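Local coordinates for periplasmic binding protein component of an ABC type zinc uptake transporter (PDB 1PQ4) that binds zinc ions and, as the periplasmic binding component of an ABC-type zinc uptake transporter, probably presents them to the membrane complex for import, at residues K192-H197 against N236-V241; M240-T245 against Q282-A287; A2-V7 against L23-V28; E17-D22 against D161-N166. One frame throughout, in Å; residues are numbered along the deposited sequence.

Contact 1: residues K192-H197 against N236-V241; sequences KFIVFH and NNLTMV. With ZN (zinc ion), chain C.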
loop_
_atom_site.group_PDB
_atom_site.type_symbol
_atom_site.label_atom_id
_atom_site.label_comp_id
_atom_site.label_asym_id
_atom_site.label_seq_id
_atom_site.Cartn_x
_atom_site.Cartn_y
_atom_site.Cartn_z
ATOM N N LYS A 192 13.482 11.913 9.048
ATOM C CA LYS A 192 13.536 10.483 9.325
ATOM C C LYS A 192 12.379 9.965 10.174
ATOM O O LYS A 192 11.893 10.702 11.038
ATOM C CB LYS A 192 14.849 10.204 10.056
ATOM C CG LYS A 192 16.067 10.709 9.296
ATOM C CD LYS A 192 17.379 10.404 10.025
ATOM C CE LYS A 192 18.556 10.999 9.250
ATOM N NZ LYS A 192 19.881 10.560 9.752
ATOM N N PHE A 193 11.893 8.740 9.902
ATOM C CA PHE A 193 10.846 8.129 10.768
ATOM C C PHE A 193 11.149 6.634 10.851
ATOM O O PHE A 193 11.673 6.039 9.911
ATOM C CB PHE A 193 9.383 8.406 10.333
ATOM C CG PHE A 193 8.990 7.837 8.991
ATOM C CD1 PHE A 193 8.097 6.776 8.916
ATOM C CD2 PHE A 193 9.483 8.396 7.789
ATOM C CE1 PHE A 193 7.681 6.268 7.686
ATOM C CE2 PHE A 193 9.070 7.890 6.525
ATOM C CZ PHE A 193 8.167 6.827 6.484
ATOM N N ILE A 194 10.874 6.035 12.003
ATOM C CA ILE A 194 11.164 4.601 12.202
ATOM C C ILE A 194 9.861 3.871 12.180
ATOM O O ILE A 194 8.921 4.273 12.840
ATOM C CB ILE A 194 11.777 4.330 13.575
ATOM C CG1 ILE A 194 12.964 5.230 13.788
ATOM C CG2 ILE A 194 12.199 2.866 13.690
ATOM C CD1 ILE A 194 13.600 5.095 15.196
ATOM N N VAL A 195 9.821 2.765 11.449
ATOM C CA VAL A 195 8.626 1.960 11.314
ATOM C C VAL A 195 9.069 0.530 11.415
ATOM O O VAL A 195 10.244 0.211 11.252
ATOM C CB VAL A 195 7.932 2.093 9.927
ATOM C CG1 VAL A 195 7.354 3.419 9.781
ATOM C CG2 VAL A 195 8.965 1.839 8.787
ATOM N N PHE A 196 8.127 -0.327 11.702
ATOM C CA PHE A 196 8.523 -1.704 11.820
ATOM C C PHE A 196 8.705 -2.293 10.425
ATOM O O PHE A 196 9.816 -2.617 10.051
ATOM C CB PHE A 196 7.495 -2.508 12.606
ATOM C CG PHE A 196 7.876 -3.952 12.723
ATOM C CD1 PHE A 196 8.956 -4.328 13.532
ATOM C CD2 PHE A 196 7.262 -4.914 11.925
ATOM C CE1 PHE A 196 9.421 -5.622 13.546
ATOM C CE2 PHE A 196 7.741 -6.242 11.940
ATOM C CZ PHE A 196 8.823 -6.573 12.759
ATOM N N HIS A 197 7.609 -2.380 9.668
ATOM C CA HIS A 197 7.652 -2.996 8.320
ATOM C C HIS A 197 7.789 -1.874 7.284
ATOM O O HIS A 197 6.995 -0.926 7.275
ATOM C CB HIS A 197 6.370 -3.783 8.129
ATOM C CG HIS A 197 6.210 -4.332 6.756
ATOM N ND1 HIS A 197 6.933 -5.414 6.298
ATOM C CD2 HIS A 197 5.402 -3.952 5.732
ATOM C CE1 HIS A 197 6.577 -5.687 5.057
ATOM N NE2 HIS A 197 5.656 -4.812 4.687
ATOM N N ASN A 236 19.454 10.562 16.447
ATOM C CA ASN A 236 18.623 11.377 15.562
ATOM C C ASN A 236 17.465 12.013 16.320
ATOM O O ASN A 236 16.566 12.594 15.723
ATOM C CB ASN A 236 18.080 10.530 14.395
ATOM C CG ASN A 236 19.098 10.343 13.277
ATOM O OD1 ASN A 236 19.350 11.262 12.487
ATOM N ND2 ASN A 236 19.694 9.156 13.206
ATOM N N ASN A 237 17.485 11.910 17.640
ATOM C CA ASN A 237 16.415 12.486 18.451
ATOM C C ASN A 237 14.997 12.112 18.019
ATOM O O ASN A 237 14.087 12.943 18.119
ATOM C CB ASN A 237 16.515 14.018 18.460
ATOM C CG ASN A 237 17.776 14.514 19.112
ATOM O OD1 ASN A 237 17.917 14.464 20.332
ATOM N ND2 ASN A 237 18.716 14.991 18.297
ATOM N N LEU A 238 14.773 10.875 17.574
ATOM C CA LEU A 238 13.410 10.511 17.154
ATOM C C LEU A 238 12.412 10.492 18.334
ATOM O O LEU A 238 12.705 10.011 19.419
ATOM C CB LEU A 238 13.435 9.186 16.390
ATOM C CG LEU A 238 14.341 9.302 15.152
ATOM C CD1 LEU A 238 14.414 7.968 14.455
ATOM C CD2 LEU A 238 13.814 10.385 14.189
ATOM N N THR A 239 11.237 11.039 18.092
ATOM C CA THR A 239 10.187 11.208 19.088
ATOM C C THR A 239 9.102 10.142 19.157
ATOM O O THR A 239 8.349 10.047 20.136
ATOM C CB THR A 239 9.501 12.581 18.808
ATOM O OG1 THR A 239 10.137 13.591 19.607
ATOM C CG2 THR A 239 7.968 12.557 19.057
ATOM N N MET A 240 9.009 9.346 18.106
ATOM C CA MET A 240 7.950 8.383 18.039
ATOM C C MET A 240 8.417 7.187 17.272
ATOM O O MET A 240 9.304 7.300 16.422
ATOM C CB MET A 240 6.775 9.024 17.328
ATOM C CG MET A 240 5.468 8.331 17.493
ATOM S SD MET A 240 4.705 8.989 18.954
ATOM C CE MET A 240 4.750 10.764 18.551
ATOM N N VAL A 241 7.855 6.030 17.577
ATOM C CA VAL A 241 8.240 4.839 16.838
ATOM C C VAL A 241 6.928 4.310 16.294
ATOM O O VAL A 241 5.935 4.232 17.028
ATOM C CB VAL A 241 8.910 3.772 17.725
ATOM C CG1 VAL A 241 9.257 2.557 16.887
ATOM C CG2 VAL A 241 10.168 4.363 18.363
HETATM ZN ZN ZN C . 4.465 -4.848 3.009
HETATM O O HOH W 1 9.930 7.835 13.980
HETATM O O HOH W 2 2.357 -4.085 3.425
#

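Contact 2: residues M240-T245 against Q282-A287; sequences MVFGET and QKIANA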
loop_
_atom_site.group_PDB
_atom_site.type_symbol
_atom_site.label_atom_id
_atom_site.label_comp_id
_atom_site.label_asym_id
_atom_site.label_seq_id
_atom_site.Cartn_x
_atom_site.Cartn_y
_atom_site.Cartn_z
ATOM N N MET A 240 9.009 9.346 18.106
ATOM C CA MET A 240 7.950 8.383 18.039
ATOM C C MET A 240 8.417 7.187 17.272
ATOM O O MET A 240 9.304 7.300 16.422
ATOM C CB MET A 240 6.775 9.024 17.328
ATOM C CG MET A 240 5.468 8.331 17.493
ATOM S SD MET A 240 4.705 8.989 18.954
ATOM C CE MET A 240 4.750 10.764 18.551
ATOM N N VAL A 241 7.855 6.030 17.577
ATOM C CA VAL A 241 8.240 4.839 16.838
ATOM C C VAL A 241 6.928 4.310 16.294
ATOM O O VAL A 241 5.935 4.232 17.028
ATOM C CB VAL A 241 8.910 3.772 17.725
ATOM C CG1 VAL A 241 9.257 2.557 16.887
ATOM C CG2 VAL A 241 10.168 4.363 18.363
ATOM N N PHE A 242 6.903 3.998 14.998
ATOM C CA PHE A 242 5.671 3.523 14.416
ATOM C C PHE A 242 5.695 2.027 14.243
ATOM O O PHE A 242 6.734 1.436 14.009
ATOM C CB PHE A 242 5.457 4.184 13.071
ATOM C CG PHE A 242 5.278 5.643 13.166
ATOM C CD1 PHE A 242 6.326 6.506 12.856
ATOM C CD2 PHE A 242 4.066 6.168 13.585
ATOM C CE1 PHE A 242 6.169 7.887 12.962
ATOM C CE2 PHE A 242 3.898 7.575 13.687
ATOM C CZ PHE A 242 4.953 8.419 13.375
ATOM N N GLY A 243 4.529 1.430 14.396
ATOM C CA GLY A 243 4.398 -0.008 14.196
ATOM C C GLY A 243 3.244 -0.108 13.218
ATOM O O GLY A 243 2.643 0.894 12.835
ATOM N N GLU A 244 2.925 -1.308 12.803
ATOM C CA GLU A 244 1.842 -1.500 11.848
ATOM C C GLU A 244 0.897 -2.521 12.443
ATOM O O GLU A 244 1.339 -3.445 13.148
ATOM C CB GLU A 244 2.427 -1.997 10.512
ATOM C CG GLU A 244 2.838 -0.886 9.629
ATOM C CD GLU A 244 4.332 -0.785 9.415
ATOM O OE1 GLU A 244 5.098 -1.127 10.362
ATOM O OE2 GLU A 244 4.714 -0.338 8.291
ATOM N N THR A 245 -0.396 -2.363 12.168
ATOM C CA THR A 245 -1.407 -3.279 12.722
ATOM C C THR A 245 -1.231 -4.717 12.337
ATOM O O THR A 245 -1.589 -5.595 13.097
ATOM C CB THR A 245 -2.852 -2.958 12.260
ATOM O OG1 THR A 245 -2.880 -1.745 11.476
ATOM C CG2 THR A 245 -3.749 -2.840 13.467
ATOM N N GLN A 282 0.122 13.374 8.956
ATOM C CA GLN A 282 -0.013 14.152 10.199
ATOM C C GLN A 282 0.715 13.463 11.356
ATOM O O GLN A 282 1.334 14.138 12.216
ATOM C CB GLN A 282 -1.490 14.325 10.535
ATOM C CG GLN A 282 -2.144 15.204 9.503
ATOM C CD GLN A 282 -3.643 15.254 9.659
ATOM O OE1 GLN A 282 -4.273 14.262 10.066
ATOM N NE2 GLN A 282 -4.234 16.400 9.311
ATOM N N LYS A 283 0.627 12.126 11.405
ATOM C CA LYS A 283 1.367 11.408 12.459
ATOM C C LYS A 283 2.845 11.602 12.351
ATOM O O LYS A 283 3.566 11.775 13.350
ATOM C CB LYS A 283 1.070 9.908 12.419
ATOM C CG LYS A 283 -0.193 9.583 13.201
ATOM C CD LYS A 283 -0.602 8.135 13.140
ATOM C CE LYS A 283 -1.901 7.980 13.978
ATOM N NZ LYS A 283 -2.550 6.677 13.684
ATOM N N ILE A 284 3.339 11.580 11.123
ATOM C CA ILE A 284 4.765 11.757 10.946
ATOM C C ILE A 284 5.151 13.184 11.283
ATOM O O ILE A 284 6.180 13.423 11.917
ATOM C CB ILE A 284 5.193 11.413 9.498
ATOM C CG1 ILE A 284 5.168 9.885 9.325
ATOM C CG2 ILE A 284 6.602 11.945 9.213
ATOM C CD1 ILE A 284 3.938 9.088 9.755
ATOM N N ALA A 285 4.336 14.129 10.833
ATOM C CA ALA A 285 4.645 15.529 11.130
ATOM C C ALA A 285 4.623 15.752 12.664
ATOM O O ALA A 285 5.495 16.421 13.223
ATOM C CB ALA A 285 3.620 16.461 10.448
ATOM N N ASN A 286 3.636 15.189 13.341
ATOM C CA ASN A 286 3.566 15.382 14.784
ATOM C C ASN A 286 4.777 14.838 15.495
ATOM O O ASN A 286 5.221 15.387 16.501
ATOM C CB ASN A 286 2.324 14.728 15.367
ATOM C CG ASN A 286 1.067 15.451 14.985
ATOM O OD1 ASN A 286 1.120 16.575 14.479
ATOM N ND2 ASN A 286 -0.086 14.816 15.223
ATOM N N ALA A 287 5.319 13.762 14.964
ATOM C CA ALA A 287 6.451 13.132 15.592
ATOM C C ALA A 287 7.762 13.831 15.355
ATOM O O ALA A 287 8.655 13.725 16.175
ATOM C CB ALA A 287 6.558 11.685 15.136
#

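Contact 3: residues A2-V7 against L23-V28; sequences AMDITV and LVRVSV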
loop_
_atom_site.group_PDB
_atom_site.type_symbol
_atom_site.label_atom_id
_atom_site.label_comp_id
_atom_site.label_asym_id
_atom_site.label_seq_id
_atom_site.Cartn_x
_atom_site.Cartn_y
_atom_site.Cartn_z
ATOM N N ALA A 2 -23.575 -5.198 -12.709
ATOM C CA ALA A 2 -22.192 -4.837 -12.383
ATOM C C ALA A 2 -21.159 -5.938 -12.685
ATOM O O ALA A 2 -21.454 -7.124 -12.605
ATOM C CB ALA A 2 -22.078 -4.438 -10.916
ATOM N N MET A 3 -19.930 -5.526 -12.989
ATOM C CA MET A 3 -18.868 -6.474 -13.243
ATOM C C MET A 3 -18.266 -6.913 -11.887
ATOM O O MET A 3 -17.956 -6.080 -11.047
ATOM C CB MET A 3 -17.801 -5.769 -14.055
ATOM C CG MET A 3 -16.637 -6.528 -14.580
ATOM S SD MET A 3 -16.187 -5.695 -16.192
ATOM C CE MET A 3 -17.651 -6.062 -17.072
ATOM N N ASP A 4 -18.110 -8.215 -11.686
ATOM C CA ASP A 4 -17.472 -8.744 -10.473
ATOM C C ASP A 4 -15.976 -8.703 -10.674
ATOM O O ASP A 4 -15.450 -9.324 -11.599
ATOM C CB ASP A 4 -17.879 -10.187 -10.230
ATOM C CG ASP A 4 -19.255 -10.284 -9.625
ATOM O OD1 ASP A 4 -19.440 -9.679 -8.560
ATOM O OD2 ASP A 4 -20.138 -10.930 -10.207
ATOM N N ILE A 5 -15.298 -8.007 -9.769
ATOM C CA ILE A 5 -13.853 -7.822 -9.842
ATOM C C ILE A 5 -13.281 -8.112 -8.485
ATOM O O ILE A 5 -13.839 -7.707 -7.462
ATOM C CB ILE A 5 -13.515 -6.332 -10.215
ATOM C CG1 ILE A 5 -14.136 -6.018 -11.581
ATOM C CG2 ILE A 5 -11.974 -6.075 -10.255
ATOM C CD1 ILE A 5 -14.044 -4.561 -12.028
ATOM N N THR A 6 -12.167 -8.817 -8.475
ATOM C CA THR A 6 -11.498 -9.129 -7.242
ATOM C C THR A 6 -10.184 -8.399 -7.250
ATOM O O THR A 6 -9.471 -8.280 -8.298
ATOM C CB THR A 6 -11.276 -10.668 -7.108
ATOM O OG1 THR A 6 -12.548 -11.323 -7.002
ATOM C CG2 THR A 6 -10.500 -10.976 -5.846
ATOM N N VAL A 7 -9.830 -7.863 -6.089
ATOM C CA VAL A 7 -8.541 -7.203 -5.993
ATOM C C VAL A 7 -7.760 -7.862 -4.853
ATOM O O VAL A 7 -8.341 -8.564 -4.026
ATOM C CB VAL A 7 -8.677 -5.693 -5.704
ATOM C CG1 VAL A 7 -9.537 -5.034 -6.813
ATOM C CG2 VAL A 7 -9.313 -5.498 -4.315
ATOM N N LEU A 23 -20.707 0.440 -11.466
ATOM C CA LEU A 23 -20.484 -0.498 -12.567
ATOM C C LEU A 23 -19.668 -1.728 -12.175
ATOM O O LEU A 23 -19.529 -2.642 -12.971
ATOM C CB LEU A 23 -19.751 0.205 -13.710
ATOM C CG LEU A 23 -20.578 1.417 -14.177
ATOM C CD1 LEU A 23 -19.773 2.244 -15.163
ATOM C CD2 LEU A 23 -21.865 0.888 -14.841
ATOM N N VAL A 24 -19.078 -1.717 -10.982
ATOM C CA VAL A 24 -18.278 -2.854 -10.533
ATOM C C VAL A 24 -18.723 -3.255 -9.108
ATOM O O VAL A 24 -19.310 -2.473 -8.373
ATOM C CB VAL A 24 -16.729 -2.526 -10.501
ATOM C CG1 VAL A 24 -16.211 -2.132 -11.953
ATOM C CG2 VAL A 24 -16.425 -1.385 -9.540
ATOM N N ARG A 25 -18.448 -4.496 -8.749
ATOM C CA ARG A 25 -18.779 -5.008 -7.425
ATOM C C ARG A 25 -17.453 -5.637 -7.028
ATOM O O ARG A 25 -16.957 -6.560 -7.683
ATOM C CB ARG A 25 -19.866 -6.055 -7.530
ATOM C CG ARG A 25 -20.165 -6.778 -6.238
ATOM C CD ARG A 25 -21.309 -7.741 -6.551
ATOM N NE ARG A 25 -22.417 -6.990 -7.118
ATOM C CZ ARG A 25 -22.988 -7.241 -8.293
ATOM N NH1 ARG A 25 -22.567 -8.239 -9.070
ATOM N NH2 ARG A 25 -23.997 -6.479 -8.671
ATOM N N VAL A 26 -16.860 -5.093 -5.985
ATOM C CA VAL A 26 -15.519 -5.488 -5.586
ATOM C C VAL A 26 -15.409 -6.477 -4.462
ATOM O O VAL A 26 -16.055 -6.305 -3.412
ATOM C CB VAL A 26 -14.720 -4.237 -5.153
ATOM C CG1 VAL A 26 -13.292 -4.645 -4.751
ATOM C CG2 VAL A 26 -14.712 -3.200 -6.270
ATOM N N SER A 27 -14.559 -7.478 -4.668
ATOM C CA SER A 27 -14.264 -8.479 -3.626
ATOM C C SER A 27 -12.771 -8.281 -3.321
ATOM O O SER A 27 -12.024 -7.822 -4.188
ATOM C CB SER A 27 -14.500 -9.911 -4.119
ATOM O OG SER A 27 -15.895 -10.202 -4.197
ATOM N N VAL A 28 -12.338 -8.621 -2.109
ATOM C CA VAL A 28 -10.925 -8.431 -1.723
ATOM C C VAL A 28 -10.356 -9.739 -1.164
ATOM O O VAL A 28 -10.981 -10.400 -0.344
ATOM C CB VAL A 28 -10.804 -7.327 -0.648
ATOM C CG1 VAL A 28 -9.316 -7.144 -0.187
ATOM C CG2 VAL A 28 -11.354 -5.996 -1.250
#

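Contact 4: residues E17-D22 against D161-N166; sequences EKIGGD and DQYEAN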
loop_
_atom_site.group_PDB
_atom_site.type_symbol
_atom_site.label_atom_id
_atom_site.label_comp_id
_atom_site.label_asym_id
_atom_site.label_seq_id
_atom_site.Cartn_x
_atom_site.Cartn_y
_atom_site.Cartn_z
ATOM N N GLU A 17 -13.486 1.458 -6.514
ATOM C CA GLU A 17 -14.759 2.173 -6.266
ATOM C C GLU A 17 -14.720 3.549 -6.954
ATOM O O GLU A 17 -15.699 3.973 -7.526
ATOM C CB GLU A 17 -14.983 2.365 -4.757
ATOM C CG GLU A 17 -16.326 3.025 -4.364
ATOM C CD GLU A 17 -17.550 2.308 -4.923
ATOM O OE1 GLU A 17 -17.506 1.068 -5.146
ATOM O OE2 GLU A 17 -18.584 3.003 -5.134
ATOM N N LYS A 18 -13.597 4.240 -6.875
ATOM C CA LYS A 18 -13.468 5.574 -7.480
ATOM C C LYS A 18 -13.564 5.505 -9.013
ATOM O O LYS A 18 -14.164 6.354 -9.669
ATOM C CB LYS A 18 -12.100 6.168 -7.110
ATOM C CG LYS A 18 -12.039 6.672 -5.667
ATOM C CD LYS A 18 -12.836 8.006 -5.574
ATOM C CE LYS A 18 -13.079 8.459 -4.113
ATOM N NZ LYS A 18 -13.522 9.898 -4.087
ATOM N N ILE A 19 -12.974 4.466 -9.573
ATOM C CA ILE A 19 -12.937 4.342 -11.039
ATOM C C ILE A 19 -14.204 3.736 -11.603
ATOM O O ILE A 19 -14.739 4.184 -12.623
ATOM C CB ILE A 19 -11.725 3.483 -11.422
ATOM C CG1 ILE A 19 -10.446 4.256 -11.132
ATOM C CG2 ILE A 19 -11.820 3.018 -12.925
ATOM C CD1 ILE A 19 -9.176 3.415 -11.163
ATOM N N GLY A 20 -14.732 2.740 -10.905
ATOM C CA GLY A 20 -15.907 2.025 -11.405
ATOM C C GLY A 20 -17.256 2.382 -10.830
ATOM O O GLY A 20 -18.277 2.234 -11.513
ATOM N N GLY A 21 -17.279 2.817 -9.569
ATOM C CA GLY A 21 -18.550 3.160 -8.942
ATOM C C GLY A 21 -19.502 1.971 -9.010
ATOM O O GLY A 21 -19.087 0.852 -8.782
ATOM N N ASP A 22 -20.768 2.217 -9.342
ATOM C CA ASP A 22 -21.783 1.168 -9.404
ATOM C C ASP A 22 -21.616 0.173 -10.535
ATOM O O ASP A 22 -22.340 -0.822 -10.592
ATOM C CB ASP A 22 -23.184 1.781 -9.532
ATOM C CG ASP A 22 -23.607 2.504 -8.301
ATOM O OD1 ASP A 22 -23.046 2.207 -7.218
ATOM O OD2 ASP A 22 -24.511 3.368 -8.420
ATOM N N ASP A 161 -17.255 5.777 -21.549
ATOM C CA ASP A 161 -17.271 7.194 -21.214
ATOM C C ASP A 161 -17.312 7.439 -19.708
ATOM O O ASP A 161 -16.709 8.411 -19.211
ATOM C CB ASP A 161 -18.460 7.893 -21.872
ATOM C CG ASP A 161 -18.277 8.088 -23.395
ATOM O OD1 ASP A 161 -17.135 8.099 -23.883
ATOM O OD2 ASP A 161 -19.289 8.264 -24.101
ATOM N N GLN A 162 -18.032 6.581 -18.985
ATOM C CA GLN A 162 -18.152 6.754 -17.537
ATOM C C GLN A 162 -16.825 6.404 -16.853
ATOM O O GLN A 162 -16.399 7.108 -15.949
ATOM C CB GLN A 162 -19.302 5.901 -16.967
ATOM C CG GLN A 162 -19.643 6.237 -15.528
ATOM C CD GLN A 162 -20.187 7.672 -15.392
ATOM O OE1 GLN A 162 -21.231 8.000 -15.983
ATOM N NE2 GLN A 162 -19.485 8.532 -14.630
ATOM N N TYR A 163 -16.159 5.337 -17.284
ATOM C CA TYR A 163 -14.862 5.016 -16.658
ATOM C C TYR A 163 -13.862 6.141 -16.868
ATOM O O TYR A 163 -13.028 6.412 -15.989
ATOM C CB TYR A 163 -14.249 3.743 -17.251
ATOM C CG TYR A 163 -15.015 2.474 -16.933
ATOM C CD1 TYR A 163 -15.562 1.697 -17.960
ATOM C CD2 TYR A 163 -15.255 2.089 -15.606
ATOM C CE1 TYR A 163 -16.337 0.584 -17.692
ATOM C CE2 TYR A 163 -16.030 0.977 -15.324
ATOM C CZ TYR A 163 -16.573 0.221 -16.378
ATOM O OH TYR A 163 -17.323 -0.906 -16.129
ATOM N N GLU A 164 -13.888 6.766 -18.054
ATOM C CA GLU A 164 -12.974 7.875 -18.350
ATOM C C GLU A 164 -13.271 9.086 -17.509
ATOM O O GLU A 164 -12.359 9.752 -17.023
ATOM C CB GLU A 164 -13.099 8.336 -19.816
ATOM C CG GLU A 164 -13.140 7.216 -20.764
ATOM C CD GLU A 164 -11.958 7.221 -21.652
ATOM O OE1 GLU A 164 -10.881 6.794 -21.180
ATOM O OE2 GLU A 164 -12.114 7.672 -22.808
ATOM N N ALA A 165 -14.549 9.423 -17.387
ATOM C CA ALA A 165 -14.891 10.583 -16.563
ATOM C C ALA A 165 -14.533 10.260 -15.091
ATOM O O ALA A 165 -13.993 11.129 -14.345
ATOM C CB ALA A 165 -16.408 10.893 -16.681
ATOM N N ASN A 166 -14.864 9.039 -14.655
ATOM C CA ASN A 166 -14.533 8.684 -13.245
ATOM C C ASN A 166 -13.015 8.724 -13.053
ATOM O O ASN A 166 -12.536 9.140 -12.014
ATOM C CB ASN A 166 -15.010 7.279 -12.838
ATOM C CG ASN A 166 -16.508 7.138 -12.813
ATOM O OD1 ASN A 166 -17.261 8.116 -12.823
ATOM N ND2 ASN A 166 -16.960 5.903 -12.752
HETATM O O HOH W 3 -13.797 9.056 -9.522
HETATM O O HOH W 4 -19.671 4.828 -12.275
#

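Contact 1: residues K192-H197 against N236-V241
From CB, which lies 4.3 Å from CD2 of L238, the K192 side chain leaves with CG anti to the carbonyl carbon (chi1 -55°) and then runs fully extended. It crosses N236 at about a right angle, so the last three atoms file past one carbonyl oxygen: CD and CE each come to 3.3 Å from N236 OD1, and NZ donates a hydrogen bond to the same OD1 at 2.9 Å. That nitrogen stands above the amide carbonyl plane, 32° out of it. The other end of the amide is held too, since N236 ND2 bonds T232 O. An alanine in place of K192 would lack the chain that files past N236 and would probably leave that amide oxygen without its lysine partner. Deeper in, the CD1 methyl of I194 packs obliquely against L238 CD1, and a water joins the backbones, accepting from I194 N (2.8 Å) and donating to M240 O (2.6 Å). At the far end of its segment H197 NE2 binds zinc at 2.1 Å, alongside H37 and H133. N237, with positive phi, closes helix 223-234 in a Schellman motif; the chain then enters strand 240-244 beside strand 192-195, whose other side hydrogen-bonds strand 210-213.

Contact 2: residues M240-T245 against Q282-A287
Strand-on-helix packing of an alpha/beta lobe joins M240-T245 to Q282-A287: strand 240-244 and the helix segment 282-287 run nearly antiparallel, 156° between their directions, with axes 9.3 Å apart at closest approach. F242 carries the contact. With CG anti to the carbonyl carbon, its ring reaches the helix with CZ foremost. CD1 of I284 lies over one face, 4.2 Å from the ring centroid and 27° off the normal, a CH-pi contact; the bent second torsion of I284 (chi2 50°) swings this methyl there. On the opposite face, within its own strand, M240 CG sits 4.1 Å above the ring plane, offset toward the rim. At the edge, CZ meets K283 O at 3.6 Å, an oxygen already taken by the helical N-H of A287, while CE2 touches K283 CB at 3.9 Å. One turn on, the A287 methyl meets both M240 and F242: its CB is only 3.5 Å from M240 CB, tight for two carbons, and 4.0 Å from F242 CZ. The bends in M240 bring CE back over A287 as well. The side-chain packing is thus mainly apolar, and the ammonium of K283 leads away to L265 O. Strand 262-266 pairs with 240-244 and also touches F242 and K283, while V241 points away from helix 273-288 and touches helix 250-259.

Contact 3: residues A2-V7 against L23-V28
D4 and R25 lie side by side on one face of the sheet and point the same way, their carboxylate and guanidinium planes turned 56° apart. The aspartate oxygen OD1 comes closest to R25 CD, at 3.4 Å, and meets NH1 in a long salt bridge (3.5 Å) whose hydrogen bond is weak; the A2 methyl lies over a face of the guanidinium. An alanine at D4 would probably lose this charge pairing and leave the exposed R25 less firmly placed. On the other face the side chains cross obliquely. CD1 of I5 presses against V24 CG1 at 3.3 Å, tighter than usual, and CG2 of V7 touches V28 CG2 at 3.7 Å, with V26 CG1 a little farther off. Between the faces, alternate residues L23, R25 and S27 turn to the neighbouring strand: M3 N donates to L23 O, R25 N to M3 O (2.8 Å), I5 N to R25 O (3.0 Å, nearly along the C=O axis), S27 N to I5 O and V7 N to S27 O. The strands cross at -30°, a twisted parallel pair. With helix 10-20 linking them and resting on V26, they form a beta-alpha-beta crossover, in which strand 24-28 is an outermost strand of the four-stranded parallel sheet.

Contact 4: residues E17-D22 against D161-N166
Hydrogen bonding centres on the N166 amide. With chi1 -66° it reaches the last turn of helix 10-20, where ND2 donates to I19 O at 2.8 Å in a fairly straight bond (161° at the hydrogen). The acceptor lies within 2° of the amide plane, although the nitrogen itself stands well above the I19 carbonyl plane. The other side of the amide is gripped by Q162, whose NE2 donates to N166 OD1 at 2.9 Å, which fixes its rotation. Two waters extend the link: one donates to both K18 O (2.7 Å) and N166 O, the other accepts from N166 ND2 and donates to G20 O (3.0 Å). Three successive carbonyls at this helix end, those of K18, I19 and G20, therefore have partners supplied directly or through water from the segment 161-166. Van der Waals contact comes from Y163, which turns its ring edge to the backbone, CD2 at 3.7 Å from I19 O and CE2 at 4.1 Å from G20 CA; its hydroxyl bonds D156. G21, at positive phi, then takes the chain out of the helix. I19 points away from 161-166 and packs on helix 138-155, at A145, I148, A149 and L152, and K18 forms a salt bridge with E173 farther along helix 160-185.

How the contacts relate
Contacts 1 and 2 are the more buried and share strand 240-244; they touch where I194 O meets F242 N and H197 N meets E244 OE1, tying the zinc ligand's segment to that strand. Contacts 3 and 4, only partly buried, lie on the opposite side of the chain's centre, about 38 Å from contact 1 between centres. They share the crossover: helix 10-20 of contact 4 connects the two strands of contact 3, and L23 meets Y163 and Q162. Contact 2 is apolar packing, contact 3 backbone pairing edged by a salt bridge, contact 4 amide and water bonds at a helix end, and contact 1 mixes an apolar interior with a lysine-amide bond at its partly exposed end.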